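PDB 2C0H: mannan endo-1,4-beta-mannosidase from Mytilus edulis, which hydrolyses the internal beta-1,4-mannosidic linkages of mannans, galactomannans and glucomannans, cutting chains of four or more mannose units. Local coordinates for residues A[60-74]-A[106-120]. The protein carries 3 engineered substitutions. Numbering follows the deposited sequence.
Sequences NSVRVWLHIEGESTP and LIFFTLWNGAVKQST
Leu106 N donates to Asn60 O, and from there strands 106-113 and 61-68 run parallel as neighbours in the TIM barrel wall, at 32° between their axes. Ile107 faces the helix layer: its CD1 meets Val62 CB, while Ile107 CG2 lies 3.9 Å from Val64 CG1. These beta-branched side chains suit a strand, and Val62 and Ile107 also pack against Tyr96 of helix 89-102. Phe108 turns into the barrel, its ring edge meeting Ser61 CB. On the outer side again, Phe109 lies alongside Val64, whose CG1 sits between its own backbone N and carbonyl carbon (chi1 67°) and presses to 3.3 Å from Phe109 CD1. Thr110, short enough to fit beside Arg63 and Trp65, lays its methyl over a face of the Trp65 ring and sets OG1 3.3 Å from Arg63 NE. The Arg63 guanidinium forms salt bridges with Asp159 and Glu294, the probable nucleophile, and hydrogen-bonds Asn25. Opposite Leu111, strand 61-68 bulges between Trp65 and Ile68; Leu111 O accepts from Ile68 N and, weakly, from His67 N. The broad Trp112 ring covers the imidazole obliquely, planes 43° apart, with His67 CD2 3.8 Å from Trp112 CZ2. Asn113 ND2 is 3.5 Å from Trp65 CZ3; its amide also bonds Asn162, and OD1 accepts from Ala115 N in an Asx turn. Glu69's extended chain brings both carboxylate oxygens, syn sides foremost, to Gln118 N, each 3.3 Å away; His121 also bonds OE1, and a water links OE2 to Thr120 N. Were Glu69 replaced by an alanine, Gln118 N and His121 would probably lose this shared acceptor, leaving loop 114-120 less firmly held. Apolar packing outside and a mixed aromatic and polar lining inside imply a wall presenting Arg63 and Trp65, a probable substrate-binding residue, to the active site.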
loop_
_atom_site.group_PDB
_atom_site.type_symbol
_atom_site.label_atom_id
_atom_site.label_comp_id
_atom_site.label_asym_id
_atom_site.label_seq_id
_atom_site.Cartn_x
_atom_site.Cartn_y
_atom_site.Cartn_z
ATOM N N ASN A 60 10.393 9.164 -7.257
ATOM C CA ASN A 60 11.285 8.598 -6.247
ATOM C C ASN A 60 10.766 7.314 -5.622
ATOM O O ASN A 60 11.409 6.783 -4.708
ATOM C CB ASN A 60 11.585 9.626 -5.143
ATOM C CG ASN A 60 10.343 10.107 -4.392
ATOM O OD1 ASN A 60 9.358 9.379 -4.218
ATOM N ND2 ASN A 60 10.398 11.350 -3.908
ATOM N N SER A 61 9.632 6.799 -6.084
ATOM C CA SER A 61 9.071 5.585 -5.484
ATOM C C SER A 61 8.122 4.837 -6.397
ATOM O O SER A 61 7.433 5.438 -7.225
ATOM C CB SER A 61 8.385 5.893 -4.151
ATOM O OG SER A 61 7.565 7.035 -4.218
ATOM N N VAL A 62 8.079 3.520 -6.211
ATOM C CA VAL A 62 7.237 2.616 -6.996
ATOM C C VAL A 62 6.539 1.659 -6.029
ATOM O O VAL A 62 7.197 1.140 -5.116
ATOM C CB VAL A 62 8.054 1.790 -8.028
ATOM C CG1 VAL A 62 7.165 0.847 -8.809
ATOM C CG2 VAL A 62 8.790 2.684 -8.982
ATOM N N ARG A 63 5.241 1.437 -6.237
ATOM C CA ARG A 63 4.463 0.403 -5.537
ATOM C C ARG A 63 4.316 -0.806 -6.470
ATOM O O ARG A 63 3.876 -0.681 -7.626
ATOM C CB ARG A 63 3.099 0.962 -5.104
ATOM C CG ARG A 63 2.112 -0.001 -4.434
ATOM C CD ARG A 63 0.905 0.796 -3.873
ATOM N NE ARG A 63 -0.122 0.007 -3.166
ATOM C CZ ARG A 63 -1.356 -0.257 -3.586
ATOM N NH1 ARG A 63 -1.807 0.170 -4.760
ATOM N NH2 ARG A 63 -2.175 -0.963 -2.819
ATOM N N VAL A 64 4.665 -1.981 -5.960
ATOM C CA VAL A 64 4.590 -3.216 -6.737
ATOM C C VAL A 64 3.885 -4.309 -5.941
ATOM O O VAL A 64 4.077 -4.404 -4.741
ATOM C CB VAL A 64 5.989 -3.680 -7.173
ATOM C CG1 VAL A 64 6.833 -4.114 -6.005
ATOM C CG2 VAL A 64 5.913 -4.792 -8.194
ATOM N N TRP A 65 3.050 -5.102 -6.601
ATOM C CA TRP A 65 2.279 -6.169 -5.939
ATOM C C TRP A 65 3.037 -7.502 -5.987
ATOM O O TRP A 65 3.601 -7.880 -7.022
ATOM C CB TRP A 65 0.894 -6.313 -6.579
ATOM C CG TRP A 65 -0.056 -5.125 -6.407
ATOM C CD1 TRP A 65 0.240 -3.877 -5.904
ATOM C CD2 TRP A 65 -1.427 -5.090 -6.770
ATOM N NE1 TRP A 65 -0.878 -3.085 -5.928
ATOM C CE2 TRP A 65 -1.914 -3.797 -6.474
ATOM C CE3 TRP A 65 -2.300 -6.027 -7.339
ATOM C CZ2 TRP A 65 -3.251 -3.432 -6.705
ATOM C CZ3 TRP A 65 -3.621 -5.663 -7.566
ATOM C CH2 TRP A 65 -4.079 -4.380 -7.252
ATOM N N LEU A 66 3.032 -8.221 -4.858
ATOM C CA LEU A 66 3.846 -9.415 -4.665
ATOM C C LEU A 66 3.010 -10.722 -4.722
ATOM O O LEU A 66 2.872 -11.317 -5.792
ATOM C CB LEU A 66 4.650 -9.286 -3.352
ATOM C CG LEU A 66 5.767 -10.325 -3.137
ATOM C CD1 LEU A 66 6.930 -10.131 -4.087
ATOM C CD2 LEU A 66 6.293 -10.246 -1.718
ATOM N N HIS A 67 2.400 -11.158 -3.622
ATOM C CA HIS A 67 1.679 -12.456 -3.635
ATOM C C HIS A 67 0.309 -12.416 -4.311
ATOM O O HIS A 67 -0.061 -13.379 -4.987
ATOM C CB HIS A 67 1.456 -13.014 -2.228
ATOM C CG HIS A 67 2.670 -13.028 -1.357
ATOM N ND1 HIS A 67 3.868 -13.587 -1.740
ATOM C CD2 HIS A 67 2.825 -12.651 -0.067
ATOM C CE1 HIS A 67 4.726 -13.504 -0.735
ATOM N NE2 HIS A 67 4.114 -12.944 0.292
ATOM N N ILE A 68 -0.446 -11.334 -4.066
ATOM C CA ILE A 68 -1.796 -11.083 -4.592
ATOM C C ILE A 68 -2.846 -12.003 -3.951
ATOM O O ILE A 68 -3.462 -11.623 -2.945
ATOM C CB ILE A 68 -1.795 -11.049 -6.129
ATOM C CG1 ILE A 68 -0.756 -9.997 -6.577
ATOM C CG2 ILE A 68 -3.191 -10.731 -6.648
ATOM C CD1 ILE A 68 -0.806 -9.565 -8.050
ATOM N N GLU A 69 -3.052 -13.195 -4.502
ATOM C CA GLU A 69 -3.943 -14.187 -3.875
ATOM C C GLU A 69 -3.230 -15.530 -3.724
ATOM O O GLU A 69 -3.884 -16.569 -3.604
ATOM C CB GLU A 69 -5.217 -14.397 -4.714
ATOM C CG GLU A 69 -6.281 -13.311 -4.643
ATOM C CD GLU A 69 -7.531 -13.698 -5.444
ATOM O OE1 GLU A 69 -8.602 -13.912 -4.844
ATOM O OE2 GLU A 69 -7.428 -13.823 -6.683
ATOM N N GLY A 70 -1.902 -15.514 -3.773
ATOM C CA GLY A 70 -1.100 -16.719 -3.594
ATOM C C GLY A 70 -0.984 -17.611 -4.812
ATOM O O GLY A 70 -0.734 -18.802 -4.667
ATOM N N GLU A 71 -1.114 -17.042 -6.006
ATOM C CA GLU A 71 -0.971 -17.807 -7.260
ATOM C C GLU A 71 0.379 -18.537 -7.436
ATOM O O GLU A 71 0.398 -19.697 -7.869
ATOM C CB GLU A 71 -1.192 -16.880 -8.472
ATOM C CG GLU A 71 -2.633 -16.374 -8.661
ATOM C CD GLU A 71 -2.947 -15.019 -8.024
ATOM O OE1 GLU A 71 -3.766 -14.267 -8.611
ATOM O OE2 GLU A 71 -2.421 -14.709 -6.934
ATOM N N SER A 72 1.495 -17.861 -7.144
ATOM C CA SER A 72 2.846 -18.434 -7.325
ATOM C C SER A 72 3.726 -18.388 -6.071
ATOM O O SER A 72 4.625 -19.212 -5.929
ATOM C CB SER A 72 3.574 -17.804 -8.528
ATOM O OG SER A 72 3.907 -16.452 -8.306
ATOM N N THR A 73 3.470 -17.433 -5.178
ATOM C CA THR A 73 4.190 -17.300 -3.903
ATOM C C THR A 73 3.188 -16.865 -2.816
ATOM O O THR A 73 2.188 -16.237 -3.109
ATOM C CB THR A 73 5.346 -16.265 -3.980
ATOM O OG1 THR A 73 4.804 -14.938 -4.102
ATOM C CG2 THR A 73 6.299 -16.543 -5.168
ATOM N N PRO A 74 3.412 -17.243 -1.545
ATOM C CA PRO A 74 4.411 -18.174 -1.047
ATOM C C PRO A 74 4.019 -19.614 -1.367
ATOM O O PRO A 74 3.091 -19.831 -2.140
ATOM C CB PRO A 74 4.372 -17.906 0.460
ATOM C CG PRO A 74 3.000 -17.556 0.735
ATOM C CD PRO A 74 2.554 -16.740 -0.459
ATOM N N LEU A 106 12.765 4.297 -4.231
ATOM C CA LEU A 106 12.296 3.430 -3.137
ATOM C C LEU A 106 11.152 2.537 -3.594
ATOM O O LEU A 106 10.191 2.996 -4.228
ATOM C CB LEU A 106 11.807 4.275 -1.965
ATOM C CG LEU A 106 12.838 5.111 -1.221
ATOM C CD1 LEU A 106 12.129 6.095 -0.303
ATOM C CD2 LEU A 106 13.808 4.224 -0.416
ATOM N N ILE A 107 11.205 1.271 -3.192
ATOM C CA ILE A 107 10.178 0.308 -3.544
ATOM C C ILE A 107 9.267 -0.022 -2.357
ATOM O O ILE A 107 9.747 -0.288 -1.247
ATOM C CB ILE A 107 10.837 -1.016 -4.079
ATOM C CG1 ILE A 107 11.799 -0.745 -5.248
ATOM C CG2 ILE A 107 9.806 -2.065 -4.447
ATOM C CD1 ILE A 107 11.191 0.006 -6.418
ATOM N N PHE A 108 7.967 -0.051 -2.616
ATOM C CA PHE A 108 6.967 -0.507 -1.648
ATOM C C PHE A 108 6.307 -1.775 -2.184
ATOM O O PHE A 108 5.676 -1.743 -3.233
ATOM C CB PHE A 108 5.947 0.591 -1.362
ATOM C CG PHE A 108 6.548 1.772 -0.673
ATOM C CD1 PHE A 108 6.511 1.869 0.711
ATOM C CD2 PHE A 108 7.213 2.745 -1.397
ATOM C CE1 PHE A 108 7.104 2.930 1.355
ATOM C CE2 PHE A 108 7.825 3.817 -0.741
ATOM C CZ PHE A 108 7.731 3.912 0.629
ATOM N N PHE A 109 6.467 -2.892 -1.477
ATOM C CA PHE A 109 5.877 -4.161 -1.875
ATOM C C PHE A 109 4.488 -4.361 -1.224
ATOM O O PHE A 109 4.325 -4.226 -0.008
ATOM C CB PHE A 109 6.782 -5.337 -1.471
ATOM C CG PHE A 109 8.062 -5.456 -2.266
ATOM C CD1 PHE A 109 8.039 -5.951 -3.565
ATOM C CD2 PHE A 109 9.283 -5.171 -1.695
ATOM C CE1 PHE A 109 9.207 -6.113 -4.291
ATOM C CE2 PHE A 109 10.459 -5.320 -2.420
ATOM C CZ PHE A 109 10.421 -5.800 -3.715
ATOM N N THR A 110 3.478 -4.675 -2.033
ATOM C CA THR A 110 2.120 -4.942 -1.533
ATOM C C THR A 110 1.894 -6.452 -1.474
ATOM O O THR A 110 1.974 -7.143 -2.487
ATOM C CB THR A 110 1.042 -4.304 -2.436
ATOM O OG1 THR A 110 1.314 -2.911 -2.558
ATOM C CG2 THR A 110 -0.323 -4.455 -1.865
ATOM N N LEU A 111 1.600 -6.976 -0.293
ATOM C CA LEU A 111 1.561 -8.421 -0.105
ATOM C C LEU A 111 0.332 -9.081 -0.762
ATOM O O LEU A 111 0.514 -9.979 -1.585
ATOM C CB LEU A 111 1.592 -8.754 1.404
ATOM C CG LEU A 111 2.852 -8.315 2.144
ATOM C CD1 LEU A 111 2.639 -8.673 3.617
ATOM C CD2 LEU A 111 4.117 -8.921 1.609
ATOM N N TRP A 112 -0.869 -8.635 -0.396
ATOM C CA TRP A 112 -2.154 -9.261 -0.794
ATOM C C TRP A 112 -3.089 -8.304 -1.520
ATOM O O TRP A 112 -2.898 -7.090 -1.488
ATOM C CB TRP A 112 -2.879 -9.821 0.430
ATOM C CG TRP A 112 -1.999 -10.680 1.285
ATOM C CD1 TRP A 112 -1.459 -10.343 2.499
ATOM C CD2 TRP A 112 -1.542 -12.005 1.001
ATOM N NE1 TRP A 112 -0.711 -11.366 2.972
ATOM C CE2 TRP A 112 -0.734 -12.403 2.081
ATOM C CE3 TRP A 112 -1.724 -12.892 -0.072
ATOM C CZ2 TRP A 112 -0.120 -13.662 2.138
ATOM C CZ3 TRP A 112 -1.104 -14.145 -0.018
ATOM C CH2 TRP A 112 -0.314 -14.510 1.088
ATOM N N ASN A 113 -4.118 -8.857 -2.159
ATOM C CA ASN A 113 -5.145 -8.054 -2.850
ATOM C C ASN A 113 -6.575 -8.487 -2.484
ATOM O O ASN A 113 -6.935 -9.664 -2.630
ATOM C CB ASN A 113 -4.941 -8.196 -4.359
ATOM C CG ASN A 113 -5.901 -7.343 -5.162
ATOM O OD1 ASN A 113 -6.399 -6.328 -4.692
ATOM N ND2 ASN A 113 -6.158 -7.767 -6.397
ATOM N N GLY A 114 -7.406 -7.529 -2.074
ATOM C CA GLY A 114 -8.812 -7.761 -1.747
ATOM C C GLY A 114 -9.823 -7.215 -2.755
ATOM O O GLY A 114 -11.026 -7.248 -2.504
ATOM N N ALA A 115 -9.347 -6.721 -3.898
ATOM C CA ALA A 115 -10.220 -6.034 -4.871
ATOM C C ALA A 115 -10.883 -6.966 -5.887
ATOM O O ALA A 115 -11.829 -6.574 -6.581
ATOM C CB ALA A 115 -9.436 -4.947 -5.604
ATOM N N VAL A 116 -10.382 -8.187 -5.989
ATOM C CA VAL A 116 -10.908 -9.161 -6.924
ATOM C C VAL A 116 -10.782 -10.534 -6.293
ATOM O O VAL A 116 -9.855 -10.788 -5.531
ATOM C CB VAL A 116 -10.196 -9.076 -8.292
ATOM C CG1 VAL A 116 -8.782 -9.627 -8.230
ATOM C CG2 VAL A 116 -11.039 -9.778 -9.376
ATOM N N LYS A 117 -11.746 -11.388 -6.594
ATOM C CA LYS A 117 -11.803 -12.738 -6.078
ATOM C C LYS A 117 -11.706 -13.682 -7.279
ATOM O O LYS A 117 -12.649 -13.764 -8.071
ATOM C CB LYS A 117 -13.124 -12.918 -5.327
ATOM C CG LYS A 117 -13.320 -14.250 -4.636
ATOM C CD LYS A 117 -14.649 -14.287 -3.904
ATOM C CE LYS A 117 -14.841 -15.591 -3.125
ATOM N NZ LYS A 117 -15.209 -16.733 -4.004
ATOM N N GLN A 118 -10.568 -14.362 -7.422
ATOM C CA GLN A 118 -10.323 -15.292 -8.535
ATOM C C GLN A 118 -10.094 -16.729 -8.030
ATOM O O GLN A 118 -10.430 -17.039 -6.884
ATOM C CB GLN A 118 -9.164 -14.785 -9.398
ATOM C CG GLN A 118 -9.323 -13.315 -9.773
ATOM C CD GLN A 118 -8.448 -12.891 -10.926
ATOM O OE1 GLN A 118 -7.225 -12.832 -10.811
ATOM N NE2 GLN A 118 -9.079 -12.571 -12.054
ATOM N N SER A 119 -9.549 -17.598 -8.881
ATOM C CA SER A 119 -9.574 -19.048 -8.638
ATOM C C SER A 119 -8.687 -19.569 -7.512
ATOM O O SER A 119 -8.921 -20.683 -7.025
ATOM C CB SER A 119 -9.246 -19.820 -9.924
ATOM O OG SER A 119 -7.918 -19.593 -10.345
ATOM N N THR A 120 -7.690 -18.797 -7.089
ATOM C CA THR A 120 -6.891 -19.221 -5.937
ATOM C C THR A 120 -7.273 -18.454 -4.670
ATOM O O THR A 120 -6.524 -18.467 -3.694
ATOM C CB THR A 120 -5.367 -19.114 -6.195
ATOM O OG1 THR A 120 -4.961 -17.735 -6.241
ATOM C CG2 THR A 120 -4.993 -19.788 -7.496
HETATM O O HOH W 1 -6.199 -16.292 -7.851
#